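Local coordinates for tyrosyl-DNA phosphodiesterase 2 (PDB 4F1H), which is a phosphodiesterase of the endonuclease/exonuclease/phosphatase family with a DNase I-like fold, modelled with magnesium and bound DNA, at residues B[7-12]-B[24-29]; B[36-41]-B[56-61]; B[89-94]-B[127-132]; B[133-138]-B[161-166]. All coordinates share one frame; numbering follows the deposited sequence.

Contact 1 of 4, residues B[7-12]-B[24-29]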
# COMPACT_ATOMS: atom_id res chain seq x y z
N ILE B 7 -9.61 -9.25 -21.61
CA ILE B 7 -8.83 -10.31 -20.99
C ILE B 7 -7.47 -9.69 -20.72
O ILE B 7 -7.01 -8.91 -21.54
CB ILE B 7 -8.67 -11.53 -21.90
CG1 ILE B 7 -9.99 -12.35 -21.85
CG2 ILE B 7 -7.43 -12.41 -21.51
CD1 ILE B 7 -9.97 -13.61 -22.70
N SER B 8 -6.85 -9.98 -19.57
CA SER B 8 -5.47 -9.55 -19.33
C SER B 8 -4.70 -10.80 -18.92
O SER B 8 -5.18 -11.62 -18.11
CB SER B 8 -5.40 -8.53 -18.18
OG SER B 8 -4.05 -8.08 -17.96
N TRP B 9 -3.52 -10.99 -19.49
CA TRP B 9 -2.79 -12.25 -19.23
C TRP B 9 -1.30 -12.09 -19.47
O TRP B 9 -0.87 -11.67 -20.56
CB TRP B 9 -3.34 -13.34 -20.14
CG TRP B 9 -3.25 -14.75 -19.62
CD1 TRP B 9 -2.37 -15.28 -18.69
CD2 TRP B 9 -4.13 -15.82 -19.99
NE1 TRP B 9 -2.66 -16.63 -18.49
CE2 TRP B 9 -3.70 -16.98 -19.31
CE3 TRP B 9 -5.19 -15.92 -20.89
CZ2 TRP B 9 -4.35 -18.22 -19.43
CZ3 TRP B 9 -5.84 -17.19 -21.04
CH2 TRP B 9 -5.40 -18.31 -20.30
N ASN B 10 -0.49 -12.47 -18.48
CA ASN B 10 0.94 -12.62 -18.71
C ASN B 10 1.13 -14.04 -19.26
O ASN B 10 0.87 -15.03 -18.57
CB ASN B 10 1.70 -12.41 -17.36
CG ASN B 10 3.18 -12.65 -17.48
OD1 ASN B 10 3.62 -13.49 -18.27
ND2 ASN B 10 3.97 -11.93 -16.69
N VAL B 11 1.60 -14.11 -20.52
CA VAL B 11 1.67 -15.38 -21.26
C VAL B 11 2.92 -16.18 -20.99
O VAL B 11 3.07 -17.29 -21.51
CB VAL B 11 1.48 -15.17 -22.80
CG1 VAL B 11 0.17 -14.37 -23.02
CG2 VAL B 11 2.70 -14.40 -23.42
N ASP B 12 3.84 -15.62 -20.19
CA ASP B 12 5.06 -16.34 -19.79
C ASP B 12 5.88 -16.76 -21.03
O ASP B 12 6.31 -17.90 -21.14
CB ASP B 12 4.77 -17.55 -18.92
CG ASP B 12 6.00 -18.06 -18.18
OD1 ASP B 12 7.07 -17.40 -18.23
OD2 ASP B 12 5.89 -19.11 -17.52
N ARG B 24 -1.46 -21.70 -28.64
CA ARG B 24 -2.70 -22.29 -29.14
C ARG B 24 -3.77 -22.31 -28.05
O ARG B 24 -4.97 -22.06 -28.31
CB ARG B 24 -2.44 -23.70 -29.67
CG ARG B 24 -2.45 -23.80 -31.17
CD ARG B 24 -2.48 -25.26 -31.62
NE ARG B 24 -1.27 -25.97 -31.19
CZ ARG B 24 -0.09 -25.84 -31.80
NH1 ARG B 24 0.97 -26.51 -31.35
NH2 ARG B 24 0.03 -25.04 -32.86
N GLY B 25 -3.33 -22.61 -26.84
CA GLY B 25 -4.19 -22.52 -25.66
C GLY B 25 -4.78 -21.13 -25.49
O GLY B 25 -5.99 -20.96 -25.30
N LEU B 26 -3.93 -20.10 -25.54
CA LEU B 26 -4.44 -18.75 -25.43
C LEU B 26 -5.45 -18.46 -26.54
O LEU B 26 -6.48 -17.85 -26.30
CB LEU B 26 -3.28 -17.72 -25.47
CG LEU B 26 -3.70 -16.25 -25.58
CD1 LEU B 26 -4.50 -15.80 -24.37
CD2 LEU B 26 -2.42 -15.39 -25.74
N CYS B 27 -5.14 -18.89 -27.77
CA CYS B 27 -6.05 -18.61 -28.89
C CYS B 27 -7.40 -19.27 -28.69
O CYS B 27 -8.43 -18.71 -29.13
CB CYS B 27 -5.45 -19.08 -30.21
SG CYS B 27 -4.09 -17.99 -30.72
N SER B 28 -7.42 -20.43 -28.05
CA SER B 28 -8.70 -21.10 -27.75
C SER B 28 -9.54 -20.25 -26.79
O SER B 28 -10.75 -20.09 -26.96
CB SER B 28 -8.46 -22.49 -27.16
OG SER B 28 -9.70 -23.14 -26.85
N TYR B 29 -8.88 -19.64 -25.80
CA TYR B 29 -9.57 -18.71 -24.92
C TYR B 29 -10.10 -17.51 -25.64
O TYR B 29 -11.21 -17.05 -25.35
CB TYR B 29 -8.73 -18.28 -23.69
CG TYR B 29 -8.67 -19.38 -22.64
CD1 TYR B 29 -9.70 -19.54 -21.72
CD2 TYR B 29 -7.60 -20.27 -22.62
CE1 TYR B 29 -9.64 -20.59 -20.77
CE2 TYR B 29 -7.51 -21.31 -21.69
CZ TYR B 29 -8.54 -21.46 -20.77
OH TYR B 29 -8.45 -22.53 -19.89
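In the beta-alpha-beta unit made of strand 4-10, helix 19-33 and strand 37-43, Trp9 and Val11 reach up from the first strand and its end to meet Leu26 and Tyr29 on the helix that crosses over it. Trp9 does most of the work. Its six-membered ring points an edge at the face of Tyr29, a T-shaped pair with centroids 5.3 Å apart and planes at 72°. The corner that arrives is CH2, off centre over the phenol ring and 3.8 Å from Tyr29 CD2. With CG anti to the backbone N (chi1 -151°), the indole is swung out to the helix, while its pyrrole NE1 is hydrogen-bonded to the carbonyl of His241, in a loop, which should fix how the ring is rotated.

Leu26 splits its two methyls between Trp9 and Val11. CD1 lies 3.5 Å from Trp9 CE3, coming in obliquely, and the two side chains run past one another in opposite directions. CD2 turns to the next residue facing the helix and sits 3.9 Å from Val11 CG1, the two chains crossing at about a right angle. All of this is apolar and mostly buried.

Just beyond, the strand ends in an Asx turn, where Asp12 N donates to Asn10 OD1 at 2.9 Å. Asn10 packs on a phosphate of the DNA and gives its ND2 to Asp152. Trp9 and Val11 thus bed the helix while Asn10, at the strand's end, looks to the nucleic acid, as expected of the layered alpha/beta sandwich of DNase I-like proteins.

Contact 2 of 4, residues B[36-41]-B[56-61]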
# COMPACT_ATOMS: atom_id res chain seq x y z
N ASP B 36 -13.35 -7.70 -26.28
CA ASP B 36 -13.10 -6.46 -27.03
C ASP B 36 -11.64 -5.99 -26.98
O ASP B 36 -11.14 -5.45 -27.96
CB ASP B 36 -14.02 -5.36 -26.52
CG ASP B 36 -15.47 -5.77 -26.63
OD1 ASP B 36 -15.84 -6.32 -27.70
OD2 ASP B 36 -16.23 -5.59 -25.64
N VAL B 37 -10.97 -6.23 -25.86
CA VAL B 37 -9.59 -5.79 -25.66
C VAL B 37 -8.83 -6.91 -24.99
O VAL B 37 -9.33 -7.54 -24.04
CB VAL B 37 -9.49 -4.54 -24.77
CG1 VAL B 37 -8.04 -3.98 -24.75
CG2 VAL B 37 -10.45 -3.41 -25.27
N VAL B 38 -7.61 -7.16 -25.45
CA VAL B 38 -6.73 -8.10 -24.75
C VAL B 38 -5.48 -7.33 -24.36
O VAL B 38 -4.89 -6.64 -25.19
CB VAL B 38 -6.31 -9.28 -25.62
CG1 VAL B 38 -5.65 -10.37 -24.77
CG2 VAL B 38 -7.52 -9.86 -26.38
N PHE B 39 -5.08 -7.47 -23.10
CA PHE B 39 -3.86 -6.85 -22.59
C PHE B 39 -2.93 -8.01 -22.26
O PHE B 39 -3.27 -8.88 -21.43
CB PHE B 39 -4.15 -6.09 -21.26
CG PHE B 39 -5.20 -5.03 -21.35
CD1 PHE B 39 -6.54 -5.32 -21.17
CD2 PHE B 39 -4.83 -3.70 -21.54
CE1 PHE B 39 -7.53 -4.30 -21.20
CE2 PHE B 39 -5.82 -2.67 -21.55
CZ PHE B 39 -7.15 -2.96 -21.34
N LEU B 40 -1.76 -8.07 -22.91
CA LEU B 40 -0.87 -9.23 -22.74
C LEU B 40 0.46 -8.77 -22.24
O LEU B 40 0.92 -7.65 -22.57
CB LEU B 40 -0.67 -9.98 -24.05
CG LEU B 40 -1.95 -10.62 -24.61
CD1 LEU B 40 -1.71 -11.23 -25.99
CD2 LEU B 40 -2.47 -11.66 -23.66
N GLN B 41 1.08 -9.61 -21.41
CA GLN B 41 2.44 -9.32 -20.96
C GLN B 41 3.38 -10.47 -21.23
O GLN B 41 2.95 -11.62 -21.34
CB GLN B 41 2.46 -8.88 -19.47
CG GLN B 41 1.50 -7.72 -19.17
CD GLN B 41 0.07 -8.24 -18.94
OE1 GLN B 41 -0.13 -9.32 -18.35
NE2 GLN B 41 -0.91 -7.49 -19.41
N VAL B 56 -7.04 -13.17 -36.34
CA VAL B 56 -7.18 -12.16 -37.39
C VAL B 56 -8.28 -11.13 -37.13
O VAL B 56 -8.37 -10.12 -37.83
CB VAL B 56 -7.33 -12.81 -38.80
CG1 VAL B 56 -6.06 -13.57 -39.16
CG2 VAL B 56 -8.51 -13.73 -38.82
N SER B 57 -9.10 -11.35 -36.10
CA SER B 57 -10.12 -10.39 -35.73
C SER B 57 -9.56 -9.19 -34.94
O SER B 57 -10.31 -8.26 -34.64
CB SER B 57 -11.16 -11.06 -34.84
OG SER B 57 -11.88 -12.01 -35.59
N TYR B 58 -8.25 -9.23 -34.64
CA TYR B 58 -7.65 -8.23 -33.75
C TYR B 58 -6.58 -7.38 -34.43
O TYR B 58 -5.81 -7.89 -35.27
CB TYR B 58 -7.04 -8.91 -32.50
CG TYR B 58 -8.11 -9.46 -31.60
CD1 TYR B 58 -8.58 -10.75 -31.78
CD2 TYR B 58 -8.65 -8.69 -30.57
CE1 TYR B 58 -9.63 -11.26 -30.95
CE2 TYR B 58 -9.66 -9.21 -29.71
CZ TYR B 58 -10.14 -10.47 -29.94
OH TYR B 58 -11.16 -10.94 -29.09
N LEU B 59 -6.55 -6.11 -34.04
CA LEU B 59 -5.48 -5.17 -34.35
C LEU B 59 -4.49 -5.21 -33.18
O LEU B 59 -4.91 -5.07 -32.02
CB LEU B 59 -6.10 -3.77 -34.48
CG LEU B 59 -5.14 -2.58 -34.57
CD1 LEU B 59 -4.24 -2.73 -35.79
CD2 LEU B 59 -5.98 -1.27 -34.63
N PHE B 60 -3.19 -5.37 -33.48
CA PHE B 60 -2.16 -5.60 -32.45
C PHE B 60 -1.28 -4.36 -32.26
O PHE B 60 -0.83 -3.77 -33.26
CB PHE B 60 -1.23 -6.71 -32.90
CG PHE B 60 -1.77 -8.10 -32.70
CD1 PHE B 60 -2.78 -8.59 -33.50
CD2 PHE B 60 -1.21 -8.93 -31.74
CE1 PHE B 60 -3.28 -9.88 -33.33
CE2 PHE B 60 -1.68 -10.24 -31.57
CZ PHE B 60 -2.73 -10.70 -32.37
N PHE B 61 -0.99 -3.99 -31.01
CA PHE B 61 0.05 -3.00 -30.69
C PHE B 61 1.02 -3.67 -29.75
O PHE B 61 0.60 -4.32 -28.81
CB PHE B 61 -0.58 -1.79 -30.02
CG PHE B 61 -1.43 -1.01 -30.96
CD1 PHE B 61 -0.85 -0.05 -31.80
CD2 PHE B 61 -2.79 -1.32 -31.12
CE1 PHE B 61 -1.63 0.63 -32.75
CE2 PHE B 61 -3.57 -0.64 -32.06
CZ PHE B 61 -2.99 0.33 -32.89
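Val38 and Tyr58 make the apolar part of this contact, reaching across strand 69-75, which lies between their own strands 37-43 and 58-62 in the sheet. The branch that touches is Val38 CG2, 4.0 Å from Tyr58 CE2; it comes at the ring obliquely, and the two side chains cross at about a right angle. In Val38 CG2 stands anti to the carbonyl carbon and CG1 anti to the backbone N (chi1 -168°), which leaves CG2 as the methyl that reaches the tyrosine. Met73, on the intervening strand, also packs against Tyr58.

The polar part is looser. The carbonyl oxygen of Asp36 lies near the plane of the ring at its edge, 4.4 Å from Tyr58 CE2, a distant approach and nothing more. Tyr58 OH is held elsewhere, by the carbonyl of Pro35 and by Arg75 NH1. The carboxylate of Asp36 is engaged elsewhere too: OD1 forms a salt bridge with Arg78 and OD2 accepts from the backbone N of Ser5.

Between the two segments themselves, then, the chemistry is light van der Waals contact, and the polar groups of this buried corner find their partners in neighbouring residues, with the tyrosine hydroxyl held by two partners.

Contact 3 of 4, residues B[89-94]-B[127-132]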
# COMPACT_ATOMS: atom_id res chain seq x y z
N PHE B 89 9.76 4.07 -18.71
CA PHE B 89 10.00 4.10 -17.26
C PHE B 89 11.52 4.31 -17.14
O PHE B 89 12.29 3.39 -17.39
CB PHE B 89 9.66 2.72 -16.64
CG PHE B 89 8.20 2.42 -16.50
CD1 PHE B 89 7.24 3.42 -16.44
CD2 PHE B 89 7.78 1.08 -16.44
CE1 PHE B 89 5.87 3.12 -16.31
CE2 PHE B 89 6.43 0.74 -16.28
CZ PHE B 89 5.46 1.77 -16.23
N PRO B 90 11.98 5.53 -16.82
CA PRO B 90 13.40 5.87 -16.97
C PRO B 90 14.38 4.98 -16.19
O PRO B 90 15.50 4.78 -16.67
CB PRO B 90 13.48 7.31 -16.43
CG PRO B 90 12.09 7.84 -16.57
CD PRO B 90 11.15 6.67 -16.41
N THR B 91 13.96 4.46 -15.04
CA THR B 91 14.88 3.64 -14.26
C THR B 91 14.56 2.14 -14.25
O THR B 91 15.10 1.39 -13.41
CB THR B 91 15.04 4.19 -12.79
OG1 THR B 91 13.76 4.39 -12.18
CG2 THR B 91 15.82 5.53 -12.79
N THR B 92 13.72 1.68 -15.17
CA THR B 92 13.59 0.23 -15.28
C THR B 92 14.90 -0.46 -15.65
O THR B 92 15.71 0.05 -16.47
CB THR B 92 12.47 -0.20 -16.29
OG1 THR B 92 12.28 -1.63 -16.26
CG2 THR B 92 12.82 0.20 -17.72
N GLN B 93 15.13 -1.62 -15.04
CA GLN B 93 16.24 -2.48 -15.45
C GLN B 93 15.77 -3.68 -16.27
O GLN B 93 16.57 -4.54 -16.62
CB GLN B 93 17.04 -2.96 -14.22
CG GLN B 93 17.72 -1.82 -13.54
CD GLN B 93 18.91 -1.32 -14.37
OE1 GLN B 93 19.60 -2.12 -15.02
NE2 GLN B 93 19.16 -0.03 -14.35
N MET B 94 14.46 -3.73 -16.57
CA MET B 94 13.85 -4.88 -17.25
C MET B 94 13.02 -4.46 -18.47
O MET B 94 12.08 -5.17 -18.89
CB MET B 94 12.95 -5.65 -16.27
CG MET B 94 13.73 -6.02 -15.00
SD MET B 94 12.77 -7.01 -13.82
CE MET B 94 13.98 -7.00 -12.45
N ARG B 127 9.40 -0.92 -8.70
CA ARG B 127 7.99 -1.22 -9.01
C ARG B 127 7.06 -0.11 -8.51
O ARG B 127 6.13 0.28 -9.21
CB ARG B 127 7.60 -2.60 -8.42
CG ARG B 127 6.13 -2.94 -8.47
CD ARG B 127 5.97 -4.41 -8.25
NE ARG B 127 6.45 -4.85 -6.92
CZ ARG B 127 7.52 -5.62 -6.73
NH1 ARG B 127 8.26 -6.06 -7.76
NH2 ARG B 127 7.85 -6.01 -5.48
N THR B 128 7.29 0.41 -7.31
CA THR B 128 6.37 1.44 -6.84
C THR B 128 6.60 2.79 -7.55
O THR B 128 5.65 3.54 -7.77
CB THR B 128 6.36 1.56 -5.31
OG1 THR B 128 7.70 1.75 -4.85
CG2 THR B 128 5.79 0.28 -4.68
N LYS B 129 7.84 3.09 -7.96
CA LYS B 129 8.03 4.29 -8.81
C LYS B 129 7.23 4.18 -10.11
O LYS B 129 6.62 5.16 -10.57
CB LYS B 129 9.50 4.50 -9.16
CG LYS B 129 10.38 4.76 -7.96
CD LYS B 129 11.82 4.99 -8.43
CE LYS B 129 12.77 5.05 -7.25
NZ LYS B 129 14.16 5.40 -7.69
N GLN B 130 7.21 2.98 -10.69
CA GLN B 130 6.41 2.75 -11.90
C GLN B 130 4.93 2.84 -11.60
O GLN B 130 4.18 3.42 -12.36
CB GLN B 130 6.78 1.38 -12.52
CG GLN B 130 8.22 1.30 -12.97
CD GLN B 130 8.61 -0.11 -13.38
OE1 GLN B 130 7.77 -1.01 -13.33
NE2 GLN B 130 9.88 -0.32 -13.74
N LEU B 131 4.48 2.26 -10.48
CA LEU B 131 3.08 2.37 -10.12
C LEU B 131 2.67 3.83 -10.00
O LEU B 131 1.59 4.22 -10.45
CB LEU B 131 2.78 1.63 -8.81
CG LEU B 131 1.37 1.85 -8.28
CD1 LEU B 131 0.30 1.14 -9.17
CD2 LEU B 131 1.35 1.23 -6.88
N ARG B 132 3.55 4.67 -9.43
CA ARG B 132 3.19 6.09 -9.35
C ARG B 132 2.96 6.71 -10.72
O ARG B 132 2.00 7.48 -10.90
CB ARG B 132 4.27 6.88 -8.61
CG ARG B 132 4.33 6.58 -7.14
CD ARG B 132 5.44 7.44 -6.54
NE ARG B 132 5.72 7.02 -5.18
CZ ARG B 132 5.00 7.41 -4.13
NH1 ARG B 132 3.98 8.25 -4.30
NH2 ARG B 132 5.32 6.98 -2.91
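Gln130 lies across one face of the Phe89 ring, and its side chain can be followed outward from helix 124-140. CB already stands over the ring, 3.8 Å from Phe89 CE2. CG, set anti to the carbonyl carbon (chi1 -63°), continues over the same face toward the rim: it is 3.8 Å from the ring centroid and 22° off the normal, a CH-pi contact. The chain stays extended beyond CG, which carries CD just past the rim, 3.4 Å from Phe89 CD2; the amide plane stays within 16° of the ring plane. OE1 lies beyond the rim, 3.7 Å from Phe89 CE2. NE2, also beyond the ring, meets Thr92 CB at 3.6 Å.

The partner segment is the connection between strands 80-88 and 97-105. It opens with a type I beta turn from Phe89 to Thr92, whose closing bond runs from Thr92 N to Phe89 O, and then makes an ST turn, with Met94 N donating to Thr92 OG1 at 3.0 Å. These successive turns bring Phe89 and Thr92 to the same glutamine.

Glu118 ties the polar ends together: its OE1 is hydrogen-bonded to both Gln130 NE2 and Thr92 OG1, and Glu126 OE2 takes a second bond from that NE2. Two carboxylates thus hold the amide in its orientation at the margin of the phenyl ring. On the exposed side the aliphatic chain of Lys129 brushes the turn, CD lying 4.3 Å from Thr91 OG1, a hydroxyl that is also hydrogen-bonded to Glu126.

Contact 4 of 4, residues B[133-138]-B[161-166]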
# COMPACT_ATOMS: atom_id res chain seq x y z
N VAL B 133 3.79 6.34 -11.70
CA VAL B 133 3.64 6.83 -13.08
C VAL B 133 2.30 6.36 -13.66
O VAL B 133 1.57 7.15 -14.28
CB VAL B 133 4.81 6.42 -13.98
CG1 VAL B 133 4.51 6.73 -15.46
CG2 VAL B 133 6.08 7.12 -13.54
N VAL B 134 1.96 5.08 -13.43
CA VAL B 134 0.67 4.55 -13.91
C VAL B 134 -0.52 5.29 -13.33
O VAL B 134 -1.41 5.71 -14.07
CB VAL B 134 0.51 3.04 -13.62
CG1 VAL B 134 -0.91 2.55 -13.99
CG2 VAL B 134 1.57 2.24 -14.39
N LEU B 135 -0.51 5.48 -12.01
CA LEU B 135 -1.67 6.09 -11.37
C LEU B 135 -1.80 7.56 -11.77
O LEU B 135 -2.92 8.07 -11.94
CB LEU B 135 -1.64 5.91 -9.84
CG LEU B 135 -1.62 4.45 -9.35
CD1 LEU B 135 -1.37 4.46 -7.83
CD2 LEU B 135 -2.94 3.72 -9.70
N GLN B 136 -0.66 8.23 -11.97
CA GLN B 136 -0.69 9.62 -12.44
C GLN B 136 -1.29 9.72 -13.83
O GLN B 136 -2.09 10.62 -14.10
CB GLN B 136 0.69 10.27 -12.41
CG GLN B 136 0.63 11.78 -12.72
CD GLN B 136 -0.22 12.57 -11.73
OE1 GLN B 136 -0.40 12.16 -10.57
NE2 GLN B 136 -0.76 13.70 -12.18
N LYS B 137 -0.97 8.76 -14.71
CA LYS B 137 -1.52 8.79 -16.06
C LYS B 137 -3.02 8.46 -16.05
O LYS B 137 -3.77 9.02 -16.86
CB LYS B 137 -0.79 7.82 -16.99
CG LYS B 137 0.66 8.18 -17.22
CD LYS B 137 0.81 9.45 -18.04
CE LYS B 137 2.28 9.88 -18.08
NZ LYS B 137 2.53 11.14 -18.82
N ILE B 138 -3.46 7.59 -15.15
CA ILE B 138 -4.90 7.31 -15.04
C ILE B 138 -5.63 8.58 -14.57
O ILE B 138 -6.67 8.94 -15.14
CB ILE B 138 -5.18 6.18 -14.03
CG1 ILE B 138 -4.60 4.87 -14.54
CG2 ILE B 138 -6.70 6.03 -13.74
CD1 ILE B 138 -4.78 3.68 -13.51
N ALA B 161 -0.79 0.54 -0.66
CA ALA B 161 -1.00 1.42 0.51
C ALA B 161 0.19 2.37 0.67
O ALA B 161 0.01 3.56 0.95
CB ALA B 161 -1.24 0.59 1.79
N ASN B 162 1.40 1.85 0.46
CA ASN B 162 2.63 2.64 0.63
C ASN B 162 2.94 3.69 -0.45
O ASN B 162 4.00 4.35 -0.38
CB ASN B 162 3.84 1.74 0.94
CG ASN B 162 3.68 0.99 2.27
OD1 ASN B 162 2.99 1.46 3.17
ND2 ASN B 162 4.29 -0.20 2.38
N VAL B 163 2.05 3.87 -1.43
CA VAL B 163 2.11 5.05 -2.32
C VAL B 163 0.92 5.94 -2.06
O VAL B 163 0.65 6.89 -2.81
CB VAL B 163 2.16 4.72 -3.82
CG1 VAL B 163 3.28 3.82 -4.09
CG2 VAL B 163 0.82 4.10 -4.32
N GLY B 164 0.19 5.64 -1.00
CA GLY B 164 -0.97 6.43 -0.68
C GLY B 164 -2.29 5.88 -1.15
O GLY B 164 -3.32 6.57 -1.05
N GLY B 165 -2.29 4.65 -1.64
CA GLY B 165 -3.52 4.04 -2.12
C GLY B 165 -3.85 4.53 -3.53
O GLY B 165 -3.11 5.33 -4.12
N LEU B 166 -4.95 4.02 -4.07
CA LEU B 166 -5.41 4.43 -5.39
C LEU B 166 -6.01 5.82 -5.27
O LEU B 166 -6.64 6.14 -4.26
CB LEU B 166 -6.47 3.47 -5.94
CG LEU B 166 -6.02 2.01 -6.07
CD1 LEU B 166 -7.17 1.17 -6.60
CD2 LEU B 166 -4.83 1.95 -7.01
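This is a small apolar contact on the flank of helix 124-140 that faces the 161-166 loop, where Leu135 meets the chain leading from helix 157-161 towards strand 170-172. Leu135 divides its two methyls between two parts of that loop. CD2 touches Leu166 CD2 at 3.7 Å, methyl to methyl, the side chains crossing at about a right angle. CD1 reaches the other way, to 4.2 Å from Val163 CG2, and lies equally far from the carbonyl oxygen of Gly165. The CG of Leu135 stands anti to the carbonyl carbon (chi1 -59°), and the chain runs out extended from there, so that the fork lies between Val163 and Leu166.

The loop owes its shape to a Schellman motif ending helix 157-161: Gly164 N donates to Ala161 O at 2.9 Å and Gly165 N to Val160 O. Gly164, the C-prime residue, has a phi of 98°, and Gly165 is also at positive phi, backbone angles that suit glycine. The reversal leaves Val163 facing the helix, where it also packs on Thr128, Leu131 and Arg132. Leu166, farther along, rests on Phe209 of strand 202-211 as well, while Asn162 on the turn packs against an aromatic side chain of another protein chain.

From the N terminus, contact 1 closes the short loop from strand 4-10 to helix 19-33, and contact 2 then closes the one from strand 37-43 through helix 45-54 to strand 58-62. Their strands 4-10 and 37-43 are neighbours in one sheet, joined by probable backbone hydrogen bonds between Ile7 and Phe39 and between Trp9 and Phe39. Contact 3 closes the long excursion from residue 94 to 127 and contact 4 the one from 138 to 161, both on helix 124-140, at successive turns. All four follow in series, without nesting or crossing; contacts 1 and 4 lie on opposite sides of the chain's centre, about 27 Å apart between centres.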